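Local coordinates for protein probable benzoylformate decarboxylase (PDB 7ORX) that binds thiamine diphosphate as a member of the thiamine diphosphate enzyme family, built as a tetramer whose chains each hold three parallel beta sheets flanked by helices, at residues V352-D357 and E523-F528; A369-I374 and L392-S397; A412-Q417 and I449-I454; T439-A444 and Y493-T498. All blocks are in the same frame, centred on the assembly; numbering follows the deposited sequence.

Interaction 1. Residues V352-D357 and E523-F528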
loop_
_atom_site.group_PDB
_atom_site.type_symbol
_atom_site.label_atom_id
_atom_site.label_comp_id
_atom_site.label_asym_id
_atom_site.label_seq_id
_atom_site.Cartn_x
_atom_site.Cartn_y
_atom_site.Cartn_z
ATOM N N VAL C 352 -33.979 40.970 -1.466
ATOM C CA VAL C 352 -34.716 41.184 -2.745
ATOM C C VAL C 352 -34.547 39.899 -3.572
ATOM O O VAL C 352 -33.406 39.518 -3.846
ATOM C CB VAL C 352 -34.264 42.478 -3.462
ATOM C CG1 VAL C 352 -32.848 42.381 -4.034
ATOM C CG2 VAL C 352 -35.288 42.921 -4.508
ATOM N N GLY C 353 -35.671 39.238 -3.885
ATOM C CA GLY C 353 -35.739 37.896 -4.489
ATOM C C GLY C 353 -37.011 37.171 -4.064
ATOM O O GLY C 353 -37.746 37.688 -3.187
ATOM N N ALA C 354 -37.277 36.011 -4.674
ATOM C CA ALA C 354 -38.434 35.150 -4.349
ATOM C C ALA C 354 -38.264 34.522 -2.951
ATOM O O ALA C 354 -39.303 34.149 -2.355
ATOM C CB ALA C 354 -38.622 34.107 -5.428
ATOM N N GLY C 355 -37.023 34.406 -2.440
ATOM C CA GLY C 355 -36.715 33.788 -1.131
ATOM C C GLY C 355 -35.868 34.690 -0.239
ATOM O O GLY C 355 -35.913 35.930 -0.415
ATOM N N LEU C 356 -35.125 34.079 0.693
ATOM C CA LEU C 356 -34.233 34.760 1.668
ATOM C C LEU C 356 -32.807 34.820 1.088
ATOM O O LEU C 356 -32.371 33.863 0.458
ATOM C CB LEU C 356 -34.203 33.964 2.973
ATOM C CG LEU C 356 -35.445 33.908 3.860
ATOM C CD1 LEU C 356 -35.430 34.989 4.905
ATOM C CD2 LEU C 356 -36.719 33.949 3.079
ATOM N N ASP C 357 -32.080 35.903 1.329
ATOM C CA ASP C 357 -30.606 35.955 1.140
ATOM C C ASP C 357 -29.999 35.284 2.351
ATOM O O ASP C 357 -30.509 35.411 3.460
ATOM C CB ASP C 357 -30.047 37.374 1.009
ATOM C CG ASP C 357 -30.042 37.897 -0.422
ATOM O OD1 ASP C 357 -31.016 37.594 -1.181
ATOM O OD2 ASP C 357 -29.060 38.587 -0.788
ATOM N N GLU C 523 -37.128 23.721 5.289
ATOM C CA GLU C 523 -36.554 23.954 3.951
ATOM C C GLU C 523 -36.747 25.430 3.665
ATOM O O GLU C 523 -37.858 25.831 3.571
ATOM C CB GLU C 523 -37.221 23.075 2.907
ATOM C CG GLU C 523 -36.673 23.308 1.518
ATOM C CD GLU C 523 -37.430 22.601 0.386
ATOM O OE1 GLU C 523 -38.289 21.735 0.690
ATOM O OE2 GLU C 523 -37.169 22.907 -0.814
ATOM N N VAL C 524 -35.700 26.223 3.657
ATOM C CA VAL C 524 -35.756 27.671 3.335
ATOM C C VAL C 524 -35.442 27.781 1.859
ATOM O O VAL C 524 -34.432 27.242 1.465
ATOM C CB VAL C 524 -34.725 28.480 4.133
ATOM C CG1 VAL C 524 -34.751 29.938 3.747
ATOM C CG2 VAL C 524 -34.928 28.314 5.624
ATOM N N ARG C 525 -36.263 28.475 1.090
ATOM C CA ARG C 525 -35.929 28.861 -0.297
ATOM C C ARG C 525 -34.987 30.062 -0.205
ATOM O O ARG C 525 -35.372 31.082 0.405
ATOM C CB ARG C 525 -37.205 29.163 -1.088
ATOM C CG ARG C 525 -37.005 29.063 -2.587
ATOM C CD ARG C 525 -37.065 30.422 -3.251
ATOM N NE ARG C 525 -38.408 30.734 -3.759
ATOM C CZ ARG C 525 -38.805 30.668 -5.038
ATOM N NH1 ARG C 525 -37.967 30.277 -5.986
ATOM N NH2 ARG C 525 -40.049 31.005 -5.369
ATOM N N THR C 526 -33.783 29.938 -0.766
ATOM C CA THR C 526 -32.719 30.979 -0.722
ATOM C C THR C 526 -32.401 31.465 -2.135
ATOM O O THR C 526 -32.766 30.747 -3.110
ATOM C CB THR C 526 -31.443 30.470 -0.037
ATOM O OG1 THR C 526 -30.971 29.336 -0.759
ATOM C CG2 THR C 526 -31.656 30.118 1.422
ATOM N N ASN C 527 -31.762 32.637 -2.234
ATOM C CA ASN C 527 -31.377 33.287 -3.517
ATOM C C ASN C 527 -29.876 33.134 -3.743
ATOM O O ASN C 527 -29.032 33.404 -2.780
ATOM C CB ASN C 527 -31.701 34.781 -3.560
ATOM C CG ASN C 527 -33.045 35.098 -2.947
ATOM O OD1 ASN C 527 -34.056 34.452 -3.265
ATOM N ND2 ASN C 527 -33.045 36.071 -2.053
ATOM N N PHE C 528 -29.545 32.745 -4.974
ATOM C CA PHE C 528 -28.155 32.632 -5.464
ATOM C C PHE C 528 -27.945 33.771 -6.462
ATOM O O PHE C 528 -28.741 33.799 -7.440
ATOM C CB PHE C 528 -27.874 31.232 -6.038
ATOM C CG PHE C 528 -26.431 31.085 -6.445
ATOM C CD1 PHE C 528 -25.421 31.180 -5.490
ATOM C CD2 PHE C 528 -26.080 30.952 -7.782
ATOM C CE1 PHE C 528 -24.088 31.118 -5.860
ATOM C CE2 PHE C 528 -24.745 30.900 -8.147
ATOM C CZ PHE C 528 -23.751 30.985 -7.188
#
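Leu356 and Thr526 form a single parallel beta bridge, by which the loop 352-357 is laid along the end of strand 520-525 in the C-terminal sheet of this thiamine diphosphate enzyme fold. Their CA atoms lie 4.7 Å apart. The bridge is defined by two backbone hydrogen bonds: Leu356 N gives to Arg525 O at 3.0 Å, and Leu356 O receives Asn527 N at 3.0 Å.

The side chain of Asn527 adds polar bonds at both ends of its amide. ND2 donates to Asp357 OD1 at 2.7 Å with an N-H...O angle of 165°, the acceptor lying in the amide plane although the carboxylate is turned 65° from it. At the other end Asn527 OD1 uses a lone pair, in its carbonyl plane, to accept Gly355 N at 3.1 Å; a weak bond from ND2 to Gly355 O supplements the pair. Held on both branches, the amide has its rotation fixed. Asp357 stands at the N-cap position of helix 358-368, yet its carboxylate makes no capping bond there.

Apolar packing lies beside the bridge. Leu356 CG meets Val524 CG1 at 4.0 Å, the two side chains crossing at about a right angle, and Leu361 and Leu364 of helix 358-368 extend this patch. Thr526 turns its side chain away, to about 6 Å from the bound sodium ion. Toward the exposed side, the Arg525 chain bends at chi2 and chi3, and Ala354 CB rests over the centre of one guanidinium face, 3.4 Å from Arg525 NH2.

Interaction 2. Residues A369-I374 and L392-S397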
loop_
_atom_site.group_PDB
_atom_site.type_symbol
_atom_site.label_atom_id
_atom_site.label_comp_id
_atom_site.label_asym_id
_atom_site.label_seq_id
_atom_site.Cartn_x
_atom_site.Cartn_y
_atom_site.Cartn_z
ATOM N N ALA C 369 -32.101 32.030 17.914
ATOM C CA ALA C 369 -31.395 30.823 18.396
ATOM C C ALA C 369 -30.849 31.109 19.774
ATOM O O ALA C 369 -30.411 32.215 20.034
ATOM C CB ALA C 369 -30.261 30.436 17.483
ATOM N N PRO C 370 -30.775 30.091 20.657
ATOM C CA PRO C 370 -30.171 30.283 21.976
ATOM C C PRO C 370 -28.722 30.788 21.916
ATOM O O PRO C 370 -28.011 30.435 20.991
ATOM C CB PRO C 370 -30.222 28.897 22.594
ATOM C CG PRO C 370 -31.320 28.177 21.845
ATOM C CD PRO C 370 -31.304 28.736 20.440
ATOM N N ASP C 371 -28.328 31.590 22.922
ATOM C CA ASP C 371 -26.955 32.093 23.213
ATOM C C ASP C 371 -25.891 31.013 22.897
ATOM O O ASP C 371 -24.789 31.351 22.448
ATOM C CB ASP C 371 -26.953 32.499 24.699
ATOM C CG ASP C 371 -25.835 33.390 25.210
ATOM O OD1 ASP C 371 -25.782 34.586 24.739
ATOM O OD2 ASP C 371 -25.064 32.908 26.133
ATOM N N ASP C 372 -26.197 29.739 23.143
ATOM C CA ASP C 372 -25.201 28.646 23.229
ATOM C C ASP C 372 -25.524 27.558 22.207
ATOM O O ASP C 372 -25.087 26.414 22.405
ATOM C CB ASP C 372 -25.167 28.063 24.648
ATOM C CG ASP C 372 -26.464 27.390 25.126
ATOM O OD1 ASP C 372 -27.510 27.486 24.424
ATOM O OD2 ASP C 372 -26.428 26.747 26.192
ATOM N N ALA C 373 -26.210 27.879 21.124
ATOM C CA ALA C 373 -26.456 26.884 20.058
ATOM C C ALA C 373 -25.105 26.368 19.569
ATOM O O ALA C 373 -24.139 27.107 19.681
ATOM C CB ALA C 373 -27.248 27.481 18.940
ATOM N N ILE C 374 -25.082 25.159 19.033
ATOM C CA ILE C 374 -23.982 24.570 18.223
ATOM C C ILE C 374 -24.402 24.580 16.754
ATOM O O ILE C 374 -25.446 23.992 16.470
ATOM C CB ILE C 374 -23.740 23.116 18.676
ATOM C CG1 ILE C 374 -23.308 23.058 20.141
ATOM C CG2 ILE C 374 -22.753 22.419 17.760
ATOM C CD1 ILE C 374 -23.159 21.691 20.681
ATOM N N LEU C 392 -21.286 33.767 17.919
ATOM C CA LEU C 392 -20.770 32.525 18.562
ATOM C C LEU C 392 -19.872 32.925 19.722
ATOM O O LEU C 392 -18.971 33.721 19.491
ATOM C CB LEU C 392 -19.963 31.763 17.511
ATOM C CG LEU C 392 -20.742 30.928 16.500
ATOM C CD1 LEU C 392 -22.091 31.503 16.217
ATOM C CD2 LEU C 392 -19.972 30.792 15.204
ATOM N N SER C 393 -20.078 32.410 20.928
ATOM C CA SER C 393 -19.295 32.893 22.103
ATOM C C SER C 393 -18.888 31.780 23.074
ATOM O O SER C 393 -18.385 32.121 24.132
ATOM C CB SER C 393 -20.054 33.992 22.820
ATOM O OG SER C 393 -21.232 33.495 23.422
ATOM N N HIS C 394 -19.212 30.528 22.774
ATOM C CA HIS C 394 -18.987 29.329 23.617
ATOM C C HIS C 394 -18.096 28.357 22.860
ATOM O O HIS C 394 -18.187 28.315 21.586
ATOM C CB HIS C 394 -20.292 28.620 24.037
ATOM C CG HIS C 394 -21.061 29.373 25.077
ATOM N ND1 HIS C 394 -21.872 30.453 24.743
ATOM C CD2 HIS C 394 -21.169 29.221 26.420
ATOM C CE1 HIS C 394 -22.437 30.938 25.832
ATOM N NE2 HIS C 394 -22.010 30.201 26.882
ATOM N N GLN C 395 -17.270 27.598 23.598
ATOM C CA GLN C 395 -16.514 26.459 23.026
ATOM C C GLN C 395 -17.486 25.625 22.174
ATOM O O GLN C 395 -18.661 25.500 22.529
ATOM C CB GLN C 395 -15.900 25.653 24.176
ATOM C CG GLN C 395 -14.959 24.554 23.752
ATOM C CD GLN C 395 -15.661 23.327 23.230
ATOM O OE1 GLN C 395 -15.074 22.591 22.431
ATOM N NE2 GLN C 395 -16.897 23.082 23.668
ATOM N N GLY C 396 -17.020 25.060 21.082
ATOM C CA GLY C 396 -17.772 24.025 20.366
ATOM C C GLY C 396 -19.058 24.557 19.751
ATOM O O GLY C 396 -20.006 23.776 19.701
ATOM N N SER C 397 -19.041 25.775 19.203
ATOM C CA SER C 397 -20.232 26.437 18.627
ATOM C C SER C 397 -20.340 26.288 17.107
ATOM O O SER C 397 -21.440 26.578 16.599
ATOM C CB SER C 397 -20.263 27.868 19.006
ATOM O OG SER C 397 -20.434 27.986 20.405
#
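Asp371 and Asp372 both meet the His394 ring, but in different ways. At the edge, near the ring plane, Asp371 OD2 approaches His394 CE1 at 3.3 Å, with carboxylate and imidazole planes 80° apart. Over one face comes Asp372 CB, in a CH-pi contact 4.1 Å from the centroid of the His394 ring and 12° off its normal. The type I turn from Pro370 to Ala373 brings these neighbouring residues to the same ring.

Further along, side-chain carbons of Ile374 pack against a backbone carbonyl: CG1 lies 3.4 Å from Gly396 O, and the others gather round the same oxygen.

Polar bonding runs within a segment or through a third party. Ser397 OG donates to His394 O, from above the carbonyl plane, and so ties the loop to itself. Arg423 bonds Asp372 O and Gln395 O, linking the two segments indirectly. Two loops meet here, leading from helices 358-368 and 383-389 into strands 374-378 and 398-399, neighbours in the parallel sheet of the C-terminal domain.

With Asp371 OD2 4.1 Å from His394 NE2, carboxylate and imidazole are near but not bonded; the acid would probably favour a protonated His394, though the charge cannot be seen.

Interaction 3. Residues A412-Q417 and I449-I454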
loop_
_atom_site.group_PDB
_atom_site.type_symbol
_atom_site.label_atom_id
_atom_site.label_comp_id
_atom_site.label_asym_id
_atom_site.label_seq_id
_atom_site.Cartn_x
_atom_site.Cartn_y
_atom_site.Cartn_z
ATOM N N ALA C 412 -23.496 14.741 11.023
ATOM C CA ALA C 412 -22.693 15.225 12.163
ATOM C C ALA C 412 -23.627 15.986 13.081
ATOM O O ALA C 412 -23.408 15.919 14.272
ATOM C CB ALA C 412 -21.537 16.076 11.739
ATOM N N ALA C 413 -24.638 16.653 12.554
ATOM C CA ALA C 413 -25.581 17.427 13.385
ATOM C C ALA C 413 -26.300 16.466 14.313
ATOM O O ALA C 413 -26.407 16.734 15.518
ATOM C CB ALA C 413 -26.596 18.155 12.525
ATOM N N VAL C 414 -26.808 15.378 13.746
ATOM C CA VAL C 414 -27.560 14.344 14.507
ATOM C C VAL C 414 -26.619 13.832 15.589
ATOM O O VAL C 414 -27.020 13.772 16.732
ATOM C CB VAL C 414 -28.017 13.212 13.580
ATOM C CG1 VAL C 414 -28.493 12.010 14.343
ATOM C CG2 VAL C 414 -29.071 13.688 12.590
ATOM N N GLY C 415 -25.391 13.478 15.235
ATOM C CA GLY C 415 -24.459 12.935 16.227
ATOM C C GLY C 415 -24.128 13.955 17.293
ATOM O O GLY C 415 -24.099 13.603 18.454
ATOM N N ALA C 416 -23.885 15.191 16.899
ATOM C CA ALA C 416 -23.540 16.302 17.812
ATOM C C ALA C 416 -24.686 16.485 18.812
ATOM O O ALA C 416 -24.441 16.771 19.993
ATOM C CB ALA C 416 -23.320 17.570 17.006
ATOM N N GLN C 417 -25.905 16.346 18.328
ATOM C CA GLN C 417 -27.080 16.593 19.176
ATOM C C GLN C 417 -27.163 15.480 20.209
ATOM O O GLN C 417 -27.301 15.807 21.389
ATOM C CB GLN C 417 -28.369 16.686 18.371
ATOM C CG GLN C 417 -29.543 17.066 19.250
ATOM C CD GLN C 417 -29.366 18.431 19.866
ATOM O OE1 GLN C 417 -29.760 19.431 19.277
ATOM N NE2 GLN C 417 -28.759 18.469 21.039
ATOM N N ILE C 449 -33.973 12.440 18.509
ATOM C CA ILE C 449 -32.822 13.361 18.700
ATOM C C ILE C 449 -33.237 14.740 18.215
ATOM O O ILE C 449 -33.396 14.955 17.002
ATOM C CB ILE C 449 -31.619 12.825 17.917
ATOM C CG1 ILE C 449 -31.272 11.404 18.370
ATOM C CG2 ILE C 449 -30.442 13.791 18.018
ATOM C CD1 ILE C 449 -30.197 10.764 17.556
ATOM N N PRO C 450 -33.431 15.700 19.137
ATOM C CA PRO C 450 -34.116 16.959 18.811
ATOM C C PRO C 450 -33.267 17.968 18.033
ATOM O O PRO C 450 -33.241 19.094 18.439
ATOM C CB PRO C 450 -34.385 17.561 20.206
ATOM C CG PRO C 450 -33.214 17.042 21.031
ATOM C CD PRO C 450 -33.038 15.613 20.546
ATOM N N VAL C 451 -32.568 17.538 16.975
ATOM C CA VAL C 451 -31.814 18.446 16.062
ATOM C C VAL C 451 -32.812 19.353 15.349
ATOM O O VAL C 451 -33.882 18.855 14.925
ATOM C CB VAL C 451 -31.081 17.762 14.909
ATOM C CG1 VAL C 451 -29.629 18.087 14.944
ATOM C CG2 VAL C 451 -31.364 16.283 14.780
ATOM N N VAL C 452 -32.354 20.554 15.015
ATOM C CA VAL C 452 -33.009 21.380 13.980
ATOM C C VAL C 452 -32.128 21.409 12.730
ATOM O O VAL C 452 -30.972 21.841 12.839
ATOM C CB VAL C 452 -33.246 22.778 14.556
ATOM C CG1 VAL C 452 -33.909 23.682 13.518
ATOM C CG2 VAL C 452 -34.020 22.675 15.879
ATOM N N ILE C 453 -32.673 20.972 11.601
ATOM C CA ILE C 453 -31.991 20.954 10.284
ATOM C C ILE C 453 -32.621 22.031 9.391
ATOM O O ILE C 453 -33.816 21.943 9.091
ATOM C CB ILE C 453 -32.110 19.550 9.675
ATOM C CG1 ILE C 453 -31.488 18.483 10.585
ATOM C CG2 ILE C 453 -31.486 19.485 8.300
ATOM C CD1 ILE C 453 -30.013 18.643 10.790
ATOM N N ILE C 454 -31.832 23.012 8.970
ATOM C CA ILE C 454 -32.253 24.055 8.007
ATOM C C ILE C 454 -31.570 23.760 6.686
ATOM O O ILE C 454 -30.342 23.868 6.617
ATOM C CB ILE C 454 -31.892 25.441 8.537
ATOM C CG1 ILE C 454 -32.607 25.714 9.856
ATOM C CG2 ILE C 454 -32.191 26.483 7.498
ATOM C CD1 ILE C 454 -32.124 26.980 10.560
#
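Gln417 OE1, at the end of a side chain lodged against Ile449, Pro450 and Val451, accepts a hydrogen bond from Val425 N, while NE2 of the same amide gives one to Arg423 O. The buried amide is thus satisfied at both ends by the backbone at and just before the start of strand 425-430. Its stem does the packing: CG stands anti to the backbone N (chi1 -175°), and a bend at chi2 (63°) places CD. Gln417 CB lies 3.6 Å from Ile449 CG2, the two side chains sliding past each other in opposite directions, and Gln417 CG is 4.0 Å from Pro450 CD. Pro450 is the centre of an inverse gamma turn, evident from Val451 N bonding to Ile449 O at 2.7 Å.

Methyl groups make much of the rest of the contact. Val414 CG1 meets Ile449 CD1 at 3.8 Å, and Val414 CG2 meets Val451 CG2 at 4.1 Å, each pair of side chains crossing at about a right angle. One residue earlier on the helix, and about one turn before Gln417, Ala413 CB touches two residues, Val451 CG1 and Ile453 CD1, both at 3.9 Å.

Val452 and Ile454, alternating with these residues, pack instead on helix 503-515. Strand 452-457 is therefore sandwiched between helices 409-418 and 503-515, the three-layer alpha/beta/alpha packing of a parallel sheet that characterises the thiamine-diphosphate-binding domains.

Interaction 4. Residues T439-A444 and Y493-T498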
loop_
_atom_site.group_PDB
_atom_site.type_symbol
_atom_site.label_atom_id
_atom_site.label_comp_id
_atom_site.label_asym_id
_atom_site.label_seq_id
_atom_site.Cartn_x
_atom_site.Cartn_y
_atom_site.Cartn_z
ATOM N N THR C 439 -30.081 10.108 4.867
ATOM C CA THR C 439 -30.595 8.954 5.646
ATOM C C THR C 439 -30.339 9.161 7.145
ATOM O O THR C 439 -30.963 8.455 7.895
ATOM C CB THR C 439 -29.936 7.642 5.219
ATOM O OG1 THR C 439 -28.541 7.799 5.486
ATOM C CG2 THR C 439 -30.169 7.304 3.765
ATOM N N ALA C 440 -29.458 10.061 7.574
ATOM C CA ALA C 440 -29.255 10.329 9.010
ATOM C C ALA C 440 -30.519 10.912 9.619
ATOM O O ALA C 440 -30.629 10.920 10.866
ATOM C CB ALA C 440 -28.114 11.261 9.230
ATOM N N LEU C 441 -31.449 11.395 8.797
ATOM C CA LEU C 441 -32.731 11.908 9.323
ATOM C C LEU C 441 -33.506 10.774 9.987
ATOM O O LEU C 441 -34.138 11.020 11.028
ATOM C CB LEU C 441 -33.533 12.517 8.178
ATOM C CG LEU C 441 -33.080 13.889 7.712
ATOM C CD1 LEU C 441 -33.972 14.338 6.568
ATOM C CD2 LEU C 441 -33.113 14.885 8.872
ATOM N N TRP C 442 -33.468 9.578 9.402
ATOM C CA TRP C 442 -34.082 8.350 9.983
ATOM C C TRP C 442 -33.558 8.111 11.400
ATOM O O TRP C 442 -34.385 7.923 12.294
ATOM C CB TRP C 442 -33.785 7.144 9.110
ATOM C CG TRP C 442 -34.441 5.898 9.603
ATOM C CD1 TRP C 442 -35.721 5.500 9.338
ATOM C CD2 TRP C 442 -33.852 4.883 10.426
ATOM N NE1 TRP C 442 -35.967 4.301 9.946
ATOM C CE2 TRP C 442 -34.829 3.889 10.603
ATOM C CE3 TRP C 442 -32.616 4.715 11.028
ATOM C CZ2 TRP C 442 -34.600 2.749 11.369
ATOM C CZ3 TRP C 442 -32.382 3.576 11.777
ATOM C CH2 TRP C 442 -33.366 2.614 11.945
ATOM N N SER C 443 -32.244 8.183 11.592
ATOM C CA SER C 443 -31.609 7.979 12.910
ATOM C C SER C 443 -32.158 9.009 13.892
ATOM O O SER C 443 -32.570 8.632 14.976
ATOM C CB SER C 443 -30.122 7.998 12.791
ATOM O OG SER C 443 -29.707 6.897 11.985
ATOM N N ALA C 444 -32.263 10.257 13.502
ATOM C CA ALA C 444 -32.829 11.319 14.366
ATOM C C ALA C 444 -34.260 10.972 14.760
ATOM O O ALA C 444 -34.662 11.197 15.938
ATOM C CB ALA C 444 -32.750 12.622 13.623
ATOM N N TYR C 493 -38.508 9.817 6.049
ATOM C CA TYR C 493 -37.642 9.231 7.099
ATOM C C TYR C 493 -38.246 9.470 8.482
ATOM O O TYR C 493 -37.704 8.971 9.442
ATOM C CB TYR C 493 -36.206 9.719 6.915
ATOM C CG TYR C 493 -35.469 9.017 5.792
ATOM C CD1 TYR C 493 -35.476 7.644 5.695
ATOM C CD2 TYR C 493 -34.771 9.707 4.815
ATOM C CE1 TYR C 493 -34.813 6.977 4.678
ATOM C CE2 TYR C 493 -34.086 9.053 3.798
ATOM C CZ TYR C 493 -34.107 7.672 3.727
ATOM O OH TYR C 493 -33.486 6.935 2.756
ATOM N N GLY C 494 -39.435 10.054 8.577
ATOM C CA GLY C 494 -40.164 10.162 9.857
ATOM C C GLY C 494 -39.782 11.413 10.609
ATOM O O GLY C 494 -40.068 11.487 11.819
ATOM N N VAL C 495 -39.162 12.378 9.932
ATOM C CA VAL C 495 -38.965 13.744 10.492
ATOM C C VAL C 495 -40.010 14.730 9.940
ATOM O O VAL C 495 -40.216 14.799 8.738
ATOM C CB VAL C 495 -37.539 14.232 10.239
ATOM C CG1 VAL C 495 -37.299 15.633 10.788
ATOM C CG2 VAL C 495 -36.581 13.262 10.844
ATOM N N ARG C 496 -40.567 15.523 10.842
ATOM C CA ARG C 496 -41.572 16.582 10.577
ATOM C C ARG C 496 -40.844 17.702 9.831
ATOM O O ARG C 496 -39.826 18.158 10.325
ATOM C CB ARG C 496 -42.235 16.978 11.913
ATOM C CG ARG C 496 -42.512 18.464 12.167
ATOM C CD ARG C 496 -42.947 18.854 13.599
ATOM N NE ARG C 496 -44.007 19.884 13.607
ATOM C CZ ARG C 496 -43.840 21.205 13.765
ATOM N NH1 ARG C 496 -42.627 21.711 13.980
ATOM N NH2 ARG C 496 -44.907 22.000 13.685
ATOM N N GLY C 497 -41.351 18.119 8.672
ATOM C CA GLY C 497 -40.707 19.157 7.846
ATOM C C GLY C 497 -41.684 20.204 7.365
ATOM O O GLY C 497 -42.808 19.843 7.116
ATOM N N THR C 498 -41.252 21.460 7.250
ATOM C CA THR C 498 -42.037 22.569 6.633
ATOM C C THR C 498 -41.113 23.307 5.656
ATOM O O THR C 498 -39.916 23.297 5.896
ATOM C CB THR C 498 -42.705 23.456 7.700
ATOM O OG1 THR C 498 -42.082 24.741 7.782
ATOM C CG2 THR C 498 -42.704 22.824 9.077
#
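The phenol ring of Tyr493 has Thr439 CA over one face, 4.0 Å from Tyr493 CE2, while Trp442 CB approaches the same ring obliquely, 3.8 Å from Tyr493 CD1. At the ring's far end Thr439 CG2 comes within 3.5 Å of Tyr493 OH, the threonine and tyrosine side chains lying side by side and pointing the same way. The indole of Trp442 is met obliquely by Tyr493 O, 4.0 Å from Trp442 CD1. Tyr493 CG lies anti to its carbonyl carbon (chi1 -77°), which leaves it 4.2 Å from Trp442 N.

Smaller side chains close the inner part of the contact. Leu441 CB rests 4.1 Å from Tyr493 CB and equally far, 4.1 Å, from Val495 CG2; that methyl also reaches Leu441 O at 3.3 Å. Between Tyr493 and Val495, Gly494 ends helix 486-493 in a Schellman motif with positive phi (88°), and the chain then turns into strand 496-500.

The polar atoms of both aromatics bond to another chain: Tyr493 OH with Asn435 OD1 of the second subunit, and Trp442 NE1 with Pro482 O of that same subunit. Ile484 and Leu489 of the second subunit pack on Trp442 and Tyr493 respectively. Buried packing of helix 440-447 on the turn between helix 486-493 and strand 496-500, continuing directly into a neighbouring chain, fits the close subunit interface typical of thiamine diphosphate enzymes.

In the fold
All four contacts belong to one parallel sheet and its helices. Along the chain, interaction 1 spans the other three; interaction 2 closes before interactions 3 and 4 open, and these two interleave. Their centres are about 10 Å apart, and Ile449 N probably bonds to Ala444 O, joining helix 440-447 to the turn before strand 452-457. Interaction 1, centred about 23 Å from each, touches both through strand 520-525, which lies between 452-457 and 496-500. Interaction 2 lies toward the opposite edge, at strands 374-378 and 398-399, its nearest atoms about 5 Å from interaction 3. Interaction 4 reaches the second subunit; in interaction 1 the Thr526 side chain is about 6 Å from thiamine diphosphate.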